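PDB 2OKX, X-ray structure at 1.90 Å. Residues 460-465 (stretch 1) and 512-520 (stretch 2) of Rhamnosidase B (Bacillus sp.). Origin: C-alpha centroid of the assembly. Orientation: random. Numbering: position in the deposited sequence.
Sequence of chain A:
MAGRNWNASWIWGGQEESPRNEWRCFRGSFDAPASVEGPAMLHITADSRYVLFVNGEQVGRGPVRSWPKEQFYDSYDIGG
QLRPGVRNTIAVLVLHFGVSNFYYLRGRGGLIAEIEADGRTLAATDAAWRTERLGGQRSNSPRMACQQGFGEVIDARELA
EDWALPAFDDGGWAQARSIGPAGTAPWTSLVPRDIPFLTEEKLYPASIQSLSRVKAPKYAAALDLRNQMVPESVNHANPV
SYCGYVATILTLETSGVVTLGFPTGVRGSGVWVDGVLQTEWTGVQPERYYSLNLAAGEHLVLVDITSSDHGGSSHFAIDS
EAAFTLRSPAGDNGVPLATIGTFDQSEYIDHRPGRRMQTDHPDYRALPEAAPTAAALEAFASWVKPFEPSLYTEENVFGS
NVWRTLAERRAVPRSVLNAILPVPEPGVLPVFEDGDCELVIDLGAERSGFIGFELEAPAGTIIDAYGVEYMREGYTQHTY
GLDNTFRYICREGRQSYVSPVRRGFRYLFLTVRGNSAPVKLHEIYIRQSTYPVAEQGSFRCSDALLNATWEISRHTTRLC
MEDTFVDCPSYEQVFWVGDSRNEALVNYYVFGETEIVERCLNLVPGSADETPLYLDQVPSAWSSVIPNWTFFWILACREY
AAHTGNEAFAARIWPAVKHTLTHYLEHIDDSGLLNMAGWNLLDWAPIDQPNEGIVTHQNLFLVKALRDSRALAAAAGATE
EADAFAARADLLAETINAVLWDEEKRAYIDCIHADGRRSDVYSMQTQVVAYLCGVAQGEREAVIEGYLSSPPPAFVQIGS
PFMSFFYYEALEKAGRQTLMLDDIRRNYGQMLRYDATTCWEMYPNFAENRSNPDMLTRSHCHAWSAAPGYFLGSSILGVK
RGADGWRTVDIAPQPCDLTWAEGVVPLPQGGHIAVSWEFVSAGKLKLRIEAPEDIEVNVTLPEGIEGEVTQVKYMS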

# COMPACT_ATOMS: atom_id res chain seq x y z
N GLY A 460 12.74 19.71 -24.02
CA GLY A 460 12.20 18.50 -24.62
C GLY A 460 12.82 17.21 -24.12
O GLY A 460 12.30 16.12 -24.40
N THR A 461 13.92 17.30 -23.39
CA THR A 461 14.57 16.10 -22.87
C THR A 461 13.59 15.36 -21.97
O THR A 461 12.92 15.96 -21.12
CB THR A 461 15.84 16.44 -22.07
OG1 THR A 461 16.81 17.06 -22.93
CG2 THR A 461 16.45 15.18 -21.47
N ILE A 462 13.49 14.05 -22.17
CA ILE A 462 12.59 13.22 -21.37
C ILE A 462 13.32 12.60 -20.18
O ILE A 462 14.39 12.00 -20.33
CB ILE A 462 12.00 12.07 -22.20
CG1 ILE A 462 11.08 12.64 -23.29
CG2 ILE A 462 11.23 11.11 -21.30
CD1 ILE A 462 10.61 11.58 -24.29
N ILE A 463 12.74 12.75 -18.99
CA ILE A 463 13.30 12.18 -17.77
C ILE A 463 12.28 11.17 -17.22
O ILE A 463 11.25 11.57 -16.67
CB ILE A 463 13.58 13.26 -16.70
CG1 ILE A 463 14.50 14.35 -17.27
CG2 ILE A 463 14.23 12.63 -15.47
CD1 ILE A 463 15.88 13.84 -17.69
N ASP A 464 12.57 9.88 -17.39
CA ASP A 464 11.69 8.82 -16.91
C ASP A 464 12.19 8.23 -15.59
O ASP A 464 13.38 7.95 -15.43
CB ASP A 464 11.61 7.70 -17.95
CG ASP A 464 10.71 8.04 -19.12
OD1 ASP A 464 10.65 7.24 -20.07
OD2 ASP A 464 10.06 9.11 -19.08
N ALA A 465 11.26 8.03 -14.66
CA ALA A 465 11.59 7.47 -13.35
C ALA A 465 10.72 6.25 -13.10
O ALA A 465 9.51 6.29 -13.32
CB ALA A 465 11.36 8.51 -12.27
N VAL A 512 17.11 8.89 -19.39
CA VAL A 512 17.12 10.17 -20.10
C VAL A 512 17.04 9.92 -21.60
O VAL A 512 17.85 9.18 -22.16
CB VAL A 512 18.42 10.95 -19.78
CG1 VAL A 512 18.38 12.34 -20.42
CG2 VAL A 512 18.58 11.07 -18.26
N ARG A 513 16.06 10.54 -22.25
CA ARG A 513 15.85 10.36 -23.69
C ARG A 513 15.66 11.66 -24.48
O ARG A 513 15.24 12.68 -23.94
CB ARG A 513 14.60 9.49 -23.93
CG ARG A 513 14.27 8.46 -22.85
CD ARG A 513 12.95 7.76 -23.20
NE ARG A 513 12.41 6.95 -22.11
CZ ARG A 513 12.75 5.69 -21.86
NH1 ARG A 513 13.64 5.07 -22.63
NH2 ARG A 513 12.19 5.05 -20.84
N GLY A 514 15.97 11.59 -25.77
CA GLY A 514 15.79 12.71 -26.68
C GLY A 514 16.59 13.99 -26.49
O GLY A 514 16.24 15.02 -27.07
N ASN A 515 17.66 13.94 -25.71
CA ASN A 515 18.48 15.13 -25.51
C ASN A 515 19.60 15.13 -26.53
O ASN A 515 20.23 14.11 -26.78
CB ASN A 515 19.08 15.12 -24.10
CG ASN A 515 19.88 13.88 -23.83
OD1 ASN A 515 19.36 12.77 -23.93
ND2 ASN A 515 21.15 14.05 -23.49
N SER A 516 19.84 16.29 -27.14
CA SER A 516 20.89 16.44 -28.13
C SER A 516 22.20 16.78 -27.44
O SER A 516 23.26 16.23 -27.77
CB SER A 516 20.51 17.54 -29.13
OG SER A 516 20.10 18.72 -28.44
N ALA A 517 22.12 17.68 -26.47
CA ALA A 517 23.28 18.10 -25.70
C ALA A 517 23.33 17.33 -24.39
O ALA A 517 22.32 16.77 -23.95
CB ALA A 517 23.20 19.60 -25.43
N PRO A 518 24.50 17.29 -23.74
CA PRO A 518 24.61 16.56 -22.48
C PRO A 518 23.74 17.10 -21.36
O PRO A 518 23.48 18.30 -21.27
CB PRO A 518 26.11 16.66 -22.15
CG PRO A 518 26.53 17.93 -22.82
CD PRO A 518 25.80 17.86 -24.14
N VAL A 519 23.26 16.19 -20.52
CA VAL A 519 22.43 16.55 -19.38
C VAL A 519 23.31 16.55 -18.13
O VAL A 519 24.11 15.65 -17.93
CB VAL A 519 21.28 15.53 -19.19
CG1 VAL A 519 20.60 15.76 -17.84
CG2 VAL A 519 20.27 15.66 -20.32
N LYS A 520 23.17 17.59 -17.31
CA LYS A 520 23.94 17.68 -16.08
C LYS A 520 22.99 17.40 -14.92
O LYS A 520 22.09 18.19 -14.64
CB LYS A 520 24.55 19.07 -15.91
CG LYS A 520 25.61 19.41 -16.93
CD LYS A 520 26.19 20.78 -16.66
CE LYS A 520 27.24 21.15 -17.69
NZ LYS A 520 27.80 22.50 -17.43
O HOH W 1 16.24 17.69 -26.13

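The two stretches meet as neighbouring antiparallel strands, and together they bury 381 Å² of surface. The backbone core is the pair Ile462 and Arg513. Ile462 N donates to Arg513 O at 2.8 Å, and Arg513 N donates to Ile462 O at 2.9 Å. Both bonds are nearly straight. Ile462 O also receives a CA-H...O contact from Val512 CA at 3.3 Å. Ile463 and Val512 form the next pair, which is not hydrogen-bonded.

The side chains of Ile462 and Arg513 lie on the same face of the sheet, with CB of Ile462 4.1 Å from CB of Arg513. Arg513 has more surface covered by the other stretch than any other residue here. Its chi1 is -30°, between wells. From there chi2 and chi3 are both t, so the chain runs extended alongside the partner strand, and chi4 of -86° turns the guanidinium. The chain thus reaches past Ile462 to Asp464, two residues further on. Asp464 adopts chi1 m, and its CA-to-CB bond points toward the other stretch. The result is a salt bridge in which one oxygen takes two bonds: Arg513 NE lies 2.7 Å from Asp464 OD1, and Arg513 NH2 lies 2.8 Å from the same OD1. Asp464 OD1 sits at the edge of the guanidinium, near its plane, where the N-H groups point. Ile462 CG2 is also near that plane. Both charged residues are buried, so the pairing offsets the cost of removing them from water. Asp464 OD2 and Arg513 NH1 are satisfied elsewhere in the structure.

On the face of Ile463 and Val512 the contact is apolar. Ile463 has chi1 and chi2 both m. This bent form brings its end nearer the other stretch, with Ile463 CD1 3.9 Å from Val512 CG2. Val512, with chi1 t, also packs its CG1 3.6 Å from Thr461 CG2. Thr461 CG2 also lies 4.0 Å from Val519 CG2.

Thr461, at chi1 m, therefore places its methyl among valines while its hydroxyl lies near the loop. Thr461 OG1 is 3.2 Å from Asn515 CB. A water donates to Gly514 O at 2.8 Å and, weakly, to Thr461 OG1 at 3.3 Å, linking the two stretches.

After Arg513 the regular strand pairing ends and Gly514 makes a turn, but the chain stays close: Asn515 CA is 4.8 Å from Thr461 CA. Gly514 has a positive phi of 64°, which favours glycine. Asn515, at chi1 p, steadies the loop that follows: its ND2 donates to Ala517 O at 3.0 Å.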